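Local coordinates for protein poly A polymerase (Aquifex aeolicus, PDB 4WBY) that adds the terminal adenosine to tRNA ending in CC, using ATP and magnesium to complete the CCA end, at residues I167-L171 with L225-V231; L171-R176 with E216-I222; F239-V245 with I277-L282. All coordinates share one frame; numbering follows the deposited sequence.

Contacts 1 and 2 both pair helix 165-177, which carries ATP-binding residues, with helix 219-228, and they share Leu-171. Contact 1 is the buried, apolar end, where leucines, tyrosines and a valine interlock round the last turn of helix 219-228. Contact 2, about 10 Å away between centres, is only partly buried: its close helix approach at Gly-175 passes into a salt-bridge network facing a bound sulfate. Contact 3, also partly buried, lies farther from the centre of the chain and joins the segments 239-245 and 277-282 by aromatic and aliphatic packing, with no clear hydrogen bond across it. Arg-227 touches Trp-241, tying contacts 1 and 3 together.

Contact 1 (I167-L171 with L225-V231); sequences ILRAL and LYRKYRV
Leu-171 sits among Leu-225, Tyr-226, Tyr-229 and Val-231 in a helix-helix packing between helix 165-177, part of the ATP site, and the end of helix 219-228, closed by a Schellman motif. Leu-171 CB lies 4.0 Å from Leu-225 CB. With chi1 -56° setting CG anti to the carbonyl carbon and chi2 -175°, the methyls of Leu-171 divide between two tyrosines: CD1 approaches Tyr-226 CD1 at 3.9 Å, and CD2 reaches Tyr-229 CD2 at 3.7 Å. Leu-168 lays CD2 over a face of the Tyr-226 ring and against Val-231 CG2 at 3.6 Å. Arg-230, the positive-phi C-prime residue, brings Val-231 back to helix 165-177, and Val-231 CG1 meets Ile-167 CG2 at 4.0 Å. Leu-206 and Ile-210 of helix 203-214 also pack on Leu-168. With an alanine in place of Tyr-226, the methyls of Leu-168 and Leu-171 would probably lose the ring they rest against and a bound water the hydroxyl that holds it, leaving a gap between the helices. The phenol reaches past the cluster to this water, which lies in the ring plane, accepts from Tyr-226 OH at 2.6 Å and donates to Leu-168 O at 2.8 Å.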
loop_
_atom_site.group_PDB
_atom_site.type_symbol
_atom_site.label_atom_id
_atom_site.label_comp_id
_atom_site.label_asym_id
_atom_site.label_seq_id
_atom_site.Cartn_x
_atom_site.Cartn_y
_atom_site.Cartn_z
ATOM N N ILE A 167 10.031 7.042 -9.800
ATOM C CA ILE A 167 11.012 5.966 -9.650
ATOM C C ILE A 167 10.473 4.903 -8.691
ATOM O O ILE A 167 10.480 3.704 -8.990
ATOM C CB ILE A 167 12.362 6.502 -9.127
ATOM C CG1 ILE A 167 13.011 7.436 -10.160
ATOM C CG2 ILE A 167 13.307 5.359 -8.725
ATOM C CD1 ILE A 167 14.148 8.275 -9.587
ATOM N N LEU A 168 10.014 5.346 -7.525
ATOM C CA LEU A 168 9.446 4.421 -6.551
ATOM C C LEU A 168 8.129 3.828 -7.054
ATOM O O LEU A 168 7.876 2.633 -6.866
ATOM C CB LEU A 168 9.239 5.110 -5.192
ATOM C CG LEU A 168 10.485 5.607 -4.455
ATOM C CD1 LEU A 168 10.085 6.158 -3.092
ATOM C CD2 LEU A 168 11.546 4.525 -4.310
ATOM N N ARG A 169 7.290 4.655 -7.680
ATOM C CA ARG A 169 5.992 4.175 -8.164
ATOM C C ARG A 169 6.172 3.070 -9.204
ATOM O O ARG A 169 5.420 2.096 -9.210
ATOM C CB ARG A 169 5.172 5.315 -8.772
ATOM C CG ARG A 169 4.742 6.375 -7.780
ATOM C CD ARG A 169 3.909 7.466 -8.452
ATOM N NE ARG A 169 2.748 6.944 -9.157
ATOM C CZ ARG A 169 1.535 6.816 -8.624
ATOM N NH1 ARG A 169 1.317 7.158 -7.358
ATOM N NH2 ARG A 169 0.539 6.335 -9.359
ATOM N N ALA A 170 7.172 3.221 -10.074
ATOM C CA ALA A 170 7.434 2.204 -11.097
ATOM C C ALA A 170 7.668 0.850 -10.457
ATOM O O ALA A 170 7.189 -0.181 -10.943
ATOM C CB ALA A 170 8.635 2.591 -11.953
ATOM N N LEU A 171 8.413 0.858 -9.358
ATOM C CA LEU A 171 8.777 -0.380 -8.692
ATOM C C LEU A 171 7.587 -0.952 -7.924
ATOM O O LEU A 171 7.435 -2.171 -7.833
ATOM C CB LEU A 171 9.981 -0.140 -7.774
ATOM C CG LEU A 171 11.198 0.458 -8.496
ATOM C CD1 LEU A 171 12.400 0.567 -7.563
ATOM C CD2 LEU A 171 11.533 -0.344 -9.760
ATOM N N LEU A 225 12.935 -5.005 -5.581
ATOM C CA LEU A 225 13.176 -4.035 -6.644
ATOM C C LEU A 225 13.849 -2.779 -6.078
ATOM O O LEU A 225 14.753 -2.223 -6.701
ATOM C CB LEU A 225 11.868 -3.673 -7.366
ATOM C CG LEU A 225 11.272 -4.824 -8.185
ATOM C CD1 LEU A 225 9.827 -4.551 -8.552
ATOM C CD2 LEU A 225 12.098 -5.094 -9.438
ATOM N N TYR A 226 13.416 -2.336 -4.895
ATOM C CA TYR A 226 14.087 -1.224 -4.231
ATOM C C TYR A 226 15.579 -1.532 -4.066
ATOM O O TYR A 226 16.443 -0.675 -4.277
ATOM C CB TYR A 226 13.499 -0.949 -2.847
ATOM C CG TYR A 226 12.219 -0.142 -2.749
ATOM C CD1 TYR A 226 11.393 0.092 -3.839
ATOM C CD2 TYR A 226 11.840 0.378 -1.521
ATOM C CE1 TYR A 226 10.214 0.840 -3.698
ATOM C CE2 TYR A 226 10.692 1.105 -1.366
ATOM C CZ TYR A 226 9.878 1.341 -2.448
ATOM O OH TYR A 226 8.745 2.090 -2.238
ATOM N N ARG A 227 15.872 -2.763 -3.651
ATOM C CA ARG A 227 17.251 -3.198 -3.465
ATOM C C ARG A 227 18.011 -3.191 -4.795
ATOM O O ARG A 227 19.108 -2.632 -4.891
ATOM C CB ARG A 227 17.286 -4.591 -2.831
ATOM C CG ARG A 227 18.678 -5.061 -2.441
ATOM C CD ARG A 227 18.617 -6.340 -1.621
ATOM N NE ARG A 227 18.252 -7.508 -2.422
ATOM C CZ ARG A 227 19.129 -8.315 -3.011
ATOM N NH1 ARG A 227 20.428 -8.073 -2.907
ATOM N NH2 ARG A 227 18.705 -9.357 -3.713
ATOM N N LYS A 228 17.418 -3.804 -5.818
ATOM C CA LYS A 228 18.041 -3.883 -7.137
ATOM C C LYS A 228 18.440 -2.514 -7.689
ATOM O O LYS A 228 19.520 -2.369 -8.277
ATOM C CB LYS A 228 17.099 -4.581 -8.121
ATOM C CG LYS A 228 17.640 -4.705 -9.541
ATOM C CD LYS A 228 16.696 -5.523 -10.411
ATOM C CE LYS A 228 17.181 -5.599 -11.849
ATOM N NZ LYS A 228 16.428 -6.601 -12.655
ATOM N N TYR A 229 17.566 -1.521 -7.505
ATOM C CA TYR A 229 17.788 -0.201 -8.087
ATOM C C TYR A 229 18.336 0.816 -7.086
ATOM O O TYR A 229 18.444 2.007 -7.397
ATOM C CB TYR A 229 16.496 0.298 -8.746
ATOM C CG TYR A 229 16.140 -0.578 -9.925
ATOM C CD1 TYR A 229 16.945 -0.601 -11.062
ATOM C CD2 TYR A 229 15.032 -1.418 -9.891
ATOM C CE1 TYR A 229 16.644 -1.429 -12.146
ATOM C CE2 TYR A 229 14.720 -2.238 -10.965
ATOM C CZ TYR A 229 15.526 -2.243 -12.087
ATOM O OH TYR A 229 15.209 -3.068 -13.147
ATOM N N ARG A 230 18.694 0.330 -5.899
ATOM C CA ARG A 230 19.436 1.108 -4.901
ATOM C C ARG A 230 18.707 2.370 -4.463
ATOM O O ARG A 230 19.328 3.418 -4.253
ATOM C CB ARG A 230 20.820 1.481 -5.440
ATOM C CG ARG A 230 21.626 0.290 -5.932
ATOM C CD ARG A 230 22.952 0.739 -6.524
ATOM N NE ARG A 230 23.676 -0.357 -7.160
ATOM C CZ ARG A 230 24.562 -1.124 -6.536
ATOM N NH1 ARG A 230 24.826 -0.921 -5.253
ATOM N NH2 ARG A 230 25.180 -2.097 -7.191
ATOM N N VAL A 231 17.393 2.277 -4.283
ATOM C CA VAL A 231 16.643 3.489 -4.005
ATOM C C VAL A 231 16.633 3.891 -2.523
ATOM O O VAL A 231 16.670 5.081 -2.229
ATOM C CB VAL A 231 15.191 3.388 -4.515
ATOM C CG1 VAL A 231 15.160 3.057 -6.010
ATOM C CG2 VAL A 231 14.416 2.366 -3.744
HETATM O O HOH W 1 7.031 2.267 -4.211
#

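Contact 2 (L171-R176 with E216-I222); sequences LRFAGR and EDRFLEI. With SO4 (sulfate ion), chain D.
Arg-176 and Glu-216 meet because both chains bend: the arginine leaves with CG anti to its amide nitrogen (chi1 175°) and turns at chi3, while the glutamate folds at chi2 (-81°). The two flat groups end nearly coplanar, and Arg-176 grips side-on, NE to Glu-216 OE1 at 3.0 Å and NH2 to Glu-216 OE2 at 2.7 Å. The second bond is almost straight (171°) and uses the syn lone pair. Arg-172 runs across Glu-216, its CD 3.5 Å from OE2; the ion pair from its NH1 is long, and its NE is bridged to Glu-209 of helix 203-214. Behind this network the helices come close at Gly-175, whose CA is 3.8 Å from Ile-222 CG1; a side chain there would collide with the isoleucine. A sulfate, probably from the crystallisation liquor, takes Arg-172 NH1 on O3 at 3.1 Å and both Arg-176 NH1 and NH2 on O2, with Arg-35 as a further donor. Glu-216 probably acts as a second-shell carboxylate that sets the orientation of the Arg-176 guanidinium. Arg-35, Arg-172 and Arg-176 all belong to the ATP-binding site, consistent with a pocket suited to an anionic part of the nucleotide.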
loop_
_atom_site.group_PDB
_atom_site.type_symbol
_atom_site.label_atom_id
_atom_site.label_comp_id
_atom_site.label_asym_id
_atom_site.label_seq_id
_atom_site.Cartn_x
_atom_site.Cartn_y
_atom_site.Cartn_z
ATOM N N LEU A 171 8.413 0.858 -9.358
ATOM C CA LEU A 171 8.777 -0.380 -8.692
ATOM C C LEU A 171 7.587 -0.952 -7.924
ATOM O O LEU A 171 7.435 -2.171 -7.833
ATOM C CB LEU A 171 9.981 -0.140 -7.774
ATOM C CG LEU A 171 11.198 0.458 -8.496
ATOM C CD1 LEU A 171 12.400 0.567 -7.563
ATOM C CD2 LEU A 171 11.533 -0.344 -9.760
ATOM N N ARG A 172 6.725 -0.082 -7.401
ATOM C CA ARG A 172 5.494 -0.561 -6.763
ATOM C C ARG A 172 4.608 -1.297 -7.775
ATOM O O ARG A 172 4.135 -2.403 -7.500
ATOM C CB ARG A 172 4.707 0.576 -6.109
ATOM C CG ARG A 172 3.326 0.132 -5.616
ATOM C CD ARG A 172 2.758 1.070 -4.548
ATOM N NE ARG A 172 2.602 2.454 -4.996
ATOM C CZ ARG A 172 1.512 2.945 -5.574
ATOM N NH1 ARG A 172 0.463 2.167 -5.805
ATOM N NH2 ARG A 172 1.471 4.225 -5.919
ATOM N N PHE A 173 4.394 -0.705 -8.950
ATOM C CA PHE A 173 3.555 -1.377 -9.940
ATOM C C PHE A 173 4.237 -2.620 -10.503
ATOM O O PHE A 173 3.572 -3.638 -10.715
ATOM C CB PHE A 173 3.150 -0.418 -11.064
ATOM C CG PHE A 173 2.218 0.669 -10.603
ATOM C CD1 PHE A 173 0.996 0.351 -10.023
ATOM C CD2 PHE A 173 2.567 2.002 -10.719
ATOM C CE1 PHE A 173 0.130 1.348 -9.583
ATOM C CE2 PHE A 173 1.707 3.001 -10.291
ATOM C CZ PHE A 173 0.486 2.675 -9.715
ATOM N N ALA A 174 5.552 -2.559 -10.720
ATOM C CA ALA A 174 6.267 -3.743 -11.211
ATOM C C ALA A 174 6.123 -4.903 -10.225
ATOM O O ALA A 174 5.831 -6.037 -10.622
ATOM C CB ALA A 174 7.748 -3.431 -11.470
ATOM N N GLY A 175 6.310 -4.625 -8.936
ATOM C CA GLY A 175 6.211 -5.671 -7.931
ATOM C C GLY A 175 4.785 -6.166 -7.731
ATOM O O GLY A 175 4.548 -7.370 -7.598
ATOM N N ARG A 176 3.824 -5.242 -7.702
ATOM C CA ARG A 176 2.419 -5.625 -7.574
ATOM C C ARG A 176 1.994 -6.588 -8.669
ATOM O O ARG A 176 1.317 -7.578 -8.411
ATOM C CB ARG A 176 1.514 -4.391 -7.625
ATOM C CG ARG A 176 0.030 -4.738 -7.622
ATOM C CD ARG A 176 -0.861 -3.569 -8.011
ATOM N NE ARG A 176 -0.825 -2.499 -7.023
ATOM C CZ ARG A 176 -1.503 -1.362 -7.135
ATOM N NH1 ARG A 176 -2.263 -1.145 -8.206
ATOM N NH2 ARG A 176 -1.415 -0.443 -6.189
ATOM N N GLU A 216 1.040 -2.982 0.115
ATOM C CA GLU A 216 0.886 -3.956 -0.976
ATOM C C GLU A 216 1.077 -5.406 -0.521
ATOM O O GLU A 216 1.985 -5.703 0.259
ATOM C CB GLU A 216 1.887 -3.662 -2.098
ATOM C CG GLU A 216 1.736 -2.298 -2.764
ATOM C CD GLU A 216 0.649 -2.247 -3.805
ATOM O OE1 GLU A 216 0.324 -3.300 -4.388
ATOM O OE2 GLU A 216 0.129 -1.138 -4.050
ATOM N N ASP A 217 0.254 -6.311 -1.044
ATOM C CA ASP A 217 0.447 -7.741 -0.790
ATOM C C ASP A 217 1.856 -8.188 -1.190
ATOM O O ASP A 217 2.466 -9.037 -0.527
ATOM C CB ASP A 217 -0.586 -8.574 -1.549
ATOM C CG ASP A 217 -1.966 -8.514 -0.928
ATOM O OD1 ASP A 217 -2.089 -8.109 0.249
ATOM O OD2 ASP A 217 -2.932 -8.895 -1.622
ATOM N N ARG A 218 2.369 -7.608 -2.272
ATOM C CA ARG A 218 3.685 -7.967 -2.782
ATOM C C ARG A 218 4.773 -6.982 -2.332
ATOM O O ARG A 218 5.717 -6.708 -3.069
ATOM C CB ARG A 218 3.650 -8.039 -4.317
ATOM C CG ARG A 218 2.683 -9.068 -4.879
ATOM C CD ARG A 218 3.279 -10.466 -4.927
ATOM N NE ARG A 218 3.452 -11.053 -3.601
ATOM C CZ ARG A 218 2.470 -11.590 -2.885
ATOM N NH1 ARG A 218 1.231 -11.608 -3.360
ATOM N NH2 ARG A 218 2.725 -12.102 -1.689
ATOM N N PHE A 219 4.650 -6.448 -1.121
ATOM C CA PHE A 219 5.663 -5.527 -0.604
ATOM C C PHE A 219 7.078 -6.131 -0.640
ATOM O O PHE A 219 8.025 -5.427 -0.957
ATOM C CB PHE A 219 5.294 -5.085 0.821
ATOM C CG PHE A 219 6.170 -3.988 1.390
ATOM C CD1 PHE A 219 6.629 -2.940 0.598
ATOM C CD2 PHE A 219 6.477 -3.980 2.745
ATOM C CE1 PHE A 219 7.417 -1.922 1.147
ATOM C CE2 PHE A 219 7.264 -2.967 3.305
ATOM C CZ PHE A 219 7.734 -1.936 2.508
ATOM N N LEU A 220 7.229 -7.414 -0.317
ATOM C CA LEU A 220 8.563 -8.016 -0.348
ATOM C C LEU A 220 9.161 -7.969 -1.761
ATOM O O LEU A 220 10.335 -7.647 -1.928
ATOM C CB LEU A 220 8.541 -9.461 0.172
ATOM C CG LEU A 220 9.921 -10.133 0.231
ATOM C CD1 LEU A 220 10.952 -9.248 0.945
ATOM C CD2 LEU A 220 9.835 -11.496 0.903
ATOM N N GLU A 221 8.349 -8.259 -2.777
ATOM C CA GLU A 221 8.834 -8.169 -4.151
ATOM C C GLU A 221 9.210 -6.734 -4.502
ATOM O O GLU A 221 10.184 -6.488 -5.227
ATOM C CB GLU A 221 7.784 -8.686 -5.135
ATOM C CG GLU A 221 7.669 -10.208 -5.186
ATOM C CD GLU A 221 6.778 -10.813 -4.114
ATOM O OE1 GLU A 221 6.261 -10.072 -3.250
ATOM O OE2 GLU A 221 6.604 -12.055 -4.144
ATOM N N ILE A 222 8.433 -5.783 -3.998
ATOM C CA ILE A 222 8.734 -4.381 -4.238
ATOM C C ILE A 222 10.051 -4.005 -3.549
ATOM O O ILE A 222 10.881 -3.303 -4.133
ATOM C CB ILE A 222 7.583 -3.479 -3.763
ATOM C CG1 ILE A 222 6.319 -3.764 -4.592
ATOM C CG2 ILE A 222 7.957 -2.003 -3.862
ATOM C CD1 ILE A 222 5.041 -3.167 -4.006
HETATM S S SO4 D . -3.213 2.967 -7.704
HETATM O O1 SO4 D . -3.456 3.227 -9.135
HETATM O O2 SO4 D . -3.286 1.525 -7.492
HETATM O O3 SO4 D . -1.909 3.480 -7.285
HETATM O O4 SO4 D . -4.274 3.611 -6.937
#

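Contact 3 (F239-V245 with I277-L282); sequences FQWNEKV and ILISNL
Leu-278, at the end of helix 271-278, meets Phe-239 and Trp-241 of the chain that leads into helix 243-262; the contact joins the start of one helix to the end of the other, in the helical part of the chain C-terminal to the seven-stranded sheet. The aromatic contacts are built on one methyl. Leu-278 CD2 makes a CH-pi contact with Trp-241, 3.9 Å from the centroid of the six-membered ring and 27° off the normal. The same indole face takes the rim of Phe-239, and Phe-239 CZ is 3.8 Å from Leu-278 CD2. The Phe-239 ring also turns its edge to the backbone, with CE1 3.2 Å from Leu-278 O and the oxygen near the ring plane. Arg-227 and Leu-223 of helix 219-228 border this group, touching Trp-241 and Leu-278 respectively.

Aliphatic groups complete the packing. Val-245, in the first turn of its helix, puts CG1 4.2 Å from CG2 of Ile-277, and Leu-282 CD2 lies against the Phe-239 backbone, 3.9 Å from Phe-239 N.

No clear hydrogen bond crosses between the segments; the polar groups are satisfied within each one or, for Ser-280 O and Leu-282 O, by Lys-308 of helix 298-309. Asn-242 is the N-cap of helix 243-262: with CG held between the backbone N and the carbonyl carbon (chi1 59°), its OD1 accepts from Val-245 N at 2.9 Å. In 277-282, Ile-277 O takes two donors, Ser-280 OG at 2.7 Å and Ser-280 N, both from within the type I turn 279-282.

Asn-242 thus caps the start of helix 243-262, and Ser-280 satisfies Ile-277 O near the end of helix 271-278; across the segments the contact is mainly the apolar fit of methyls against rings.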
loop_
_atom_site.group_PDB
_atom_site.type_symbol
_atom_site.label_atom_id
_atom_site.label_comp_id
_atom_site.label_asym_id
_atom_site.label_seq_id
_atom_site.Cartn_x
_atom_site.Cartn_y
_atom_site.Cartn_z
ATOM N N PHE A 239 21.079 4.091 5.827
ATOM C CA PHE A 239 20.562 2.766 5.529
ATOM C C PHE A 239 21.480 2.001 4.586
ATOM O O PHE A 239 21.947 2.549 3.594
ATOM C CB PHE A 239 19.164 2.829 4.904
ATOM C CG PHE A 239 18.711 1.509 4.346
ATOM C CD1 PHE A 239 18.171 0.536 5.175
ATOM C CD2 PHE A 239 18.881 1.216 3.006
ATOM C CE1 PHE A 239 17.787 -0.688 4.665
ATOM C CE2 PHE A 239 18.498 -0.003 2.493
ATOM C CZ PHE A 239 17.955 -0.955 3.314
ATOM N N GLN A 240 21.699 0.724 4.890
ATOM C CA GLN A 240 22.413 -0.189 4.003
ATOM C C GLN A 240 21.767 -1.572 4.029
ATOM O O GLN A 240 21.355 -2.056 5.087
ATOM C CB GLN A 240 23.891 -0.308 4.399
ATOM C CG GLN A 240 24.699 0.977 4.272
ATOM C CD GLN A 240 26.146 0.800 4.696
ATOM O OE1 GLN A 240 26.621 -0.323 4.868
ATOM N NE2 GLN A 240 26.852 1.913 4.869
ATOM N N TRP A 241 21.674 -2.202 2.865
ATOM C CA TRP A 241 21.274 -3.601 2.798
ATOM C C TRP A 241 22.394 -4.521 3.262
ATOM O O TRP A 241 23.576 -4.183 3.163
ATOM C CB TRP A 241 20.898 -3.994 1.374
ATOM C CG TRP A 241 19.559 -3.542 0.913
ATOM C CD1 TRP A 241 19.280 -2.429 0.182
ATOM C CD2 TRP A 241 18.309 -4.208 1.131
ATOM N NE1 TRP A 241 17.930 -2.360 -0.073
ATOM C CE2 TRP A 241 17.311 -3.436 0.505
ATOM C CE3 TRP A 241 17.937 -5.383 1.793
ATOM C CZ2 TRP A 241 15.971 -3.801 0.512
ATOM C CZ3 TRP A 241 16.601 -5.740 1.810
ATOM C CH2 TRP A 241 15.636 -4.955 1.169
ATOM N N ASN A 242 22.012 -5.694 3.756
ATOM C CA ASN A 242 22.943 -6.806 3.889
ATOM C C ASN A 242 22.168 -8.115 3.822
ATOM O O ASN A 242 20.931 -8.117 3.863
ATOM C CB ASN A 242 23.756 -6.721 5.185
ATOM C CG ASN A 242 22.888 -6.721 6.418
ATOM O OD1 ASN A 242 22.176 -7.685 6.685
ATOM N ND2 ASN A 242 22.952 -5.641 7.189
ATOM N N GLU A 243 22.896 -9.220 3.714
ATOM C CA GLU A 243 22.291 -10.528 3.515
ATOM C C GLU A 243 21.434 -10.951 4.704
ATOM O O GLU A 243 20.375 -11.548 4.522
ATOM C CB GLU A 243 23.378 -11.573 3.243
ATOM C CG GLU A 243 22.864 -12.995 3.066
ATOM C CD GLU A 243 22.061 -13.188 1.788
ATOM O OE1 GLU A 243 22.065 -12.286 0.923
ATOM O OE2 GLU A 243 21.425 -14.254 1.648
ATOM N N LYS A 244 21.887 -10.623 5.911
ATOM C CA LYS A 244 21.143 -10.948 7.128
ATOM C C LYS A 244 19.740 -10.345 7.114
ATOM O O LYS A 244 18.758 -11.038 7.381
ATOM C CB LYS A 244 21.892 -10.458 8.366
ATOM C CG LYS A 244 21.949 -11.469 9.493
ATOM C CD LYS A 244 22.980 -12.545 9.197
ATOM C CE LYS A 244 24.372 -11.946 9.073
ATOM N NZ LYS A 244 24.744 -11.176 10.294
ATOM N N VAL A 245 19.655 -9.052 6.811
ATOM C CA VAL A 245 18.373 -8.362 6.748
ATOM C C VAL A 245 17.488 -8.968 5.663
ATOM O O VAL A 245 16.297 -9.207 5.873
ATOM C CB VAL A 245 18.562 -6.851 6.489
ATOM C CG1 VAL A 245 17.242 -6.200 6.093
ATOM C CG2 VAL A 245 19.150 -6.170 7.722
ATOM N N ILE A 277 12.115 -4.483 10.208
ATOM C CA ILE A 277 13.291 -5.304 9.917
ATOM C C ILE A 277 14.280 -4.535 9.028
ATOM O O ILE A 277 15.490 -4.552 9.278
ATOM C CB ILE A 277 12.901 -6.641 9.244
ATOM C CG1 ILE A 277 12.108 -7.528 10.214
ATOM C CG2 ILE A 277 14.131 -7.379 8.736
ATOM C CD1 ILE A 277 12.790 -7.743 11.562
ATOM N N LEU A 278 13.765 -3.851 8.006
ATOM C CA LEU A 278 14.600 -3.046 7.110
ATOM C C LEU A 278 15.462 -2.010 7.820
ATOM O O LEU A 278 16.614 -1.798 7.456
ATOM C CB LEU A 278 13.726 -2.311 6.095
ATOM C CG LEU A 278 13.493 -2.861 4.704
ATOM C CD1 LEU A 278 12.614 -1.864 3.995
ATOM C CD2 LEU A 278 14.805 -3.065 3.967
ATOM N N ILE A 279 14.902 -1.362 8.839
ATOM C CA ILE A 279 15.600 -0.266 9.501
ATOM C C ILE A 279 16.219 -0.706 10.822
ATOM O O ILE A 279 16.642 0.122 11.624
ATOM C CB ILE A 279 14.660 0.937 9.746
ATOM C CG1 ILE A 279 13.535 0.561 10.720
ATOM C CG2 ILE A 279 14.104 1.456 8.408
ATOM C CD1 ILE A 279 12.734 1.740 11.234
ATOM N N SER A 280 16.294 -2.015 11.026
ATOM C CA SER A 280 16.717 -2.564 12.308
ATOM C C SER A 280 18.197 -2.344 12.606
ATOM O O SER A 280 18.621 -2.558 13.731
ATOM C CB SER A 280 16.387 -4.057 12.373
ATOM O OG SER A 280 17.136 -4.795 11.423
ATOM N N ASN A 281 18.986 -1.907 11.628
ATOM C CA ASN A 281 20.396 -1.638 11.909
ATOM C C ASN A 281 20.711 -0.149 12.041
ATOM O O ASN A 281 21.843 0.227 12.338
ATOM C CB ASN A 281 21.285 -2.266 10.838
ATOM C CG ASN A 281 21.383 -3.766 10.982
ATOM O OD1 ASN A 281 21.361 -4.294 12.095
ATOM N ND2 ASN A 281 21.488 -4.464 9.860
ATOM N N LEU A 282 19.710 0.694 11.812
ATOM C CA LEU A 282 19.841 2.121 12.083
ATOM C C LEU A 282 19.981 2.375 13.577
ATOM O O LEU A 282 19.462 1.610 14.390
ATOM C CB LEU A 282 18.623 2.893 11.574
ATOM C CG LEU A 282 18.309 3.003 10.088
ATOM C CD1 LEU A 282 17.102 3.906 9.925
ATOM C CD2 LEU A 282 19.497 3.543 9.313
#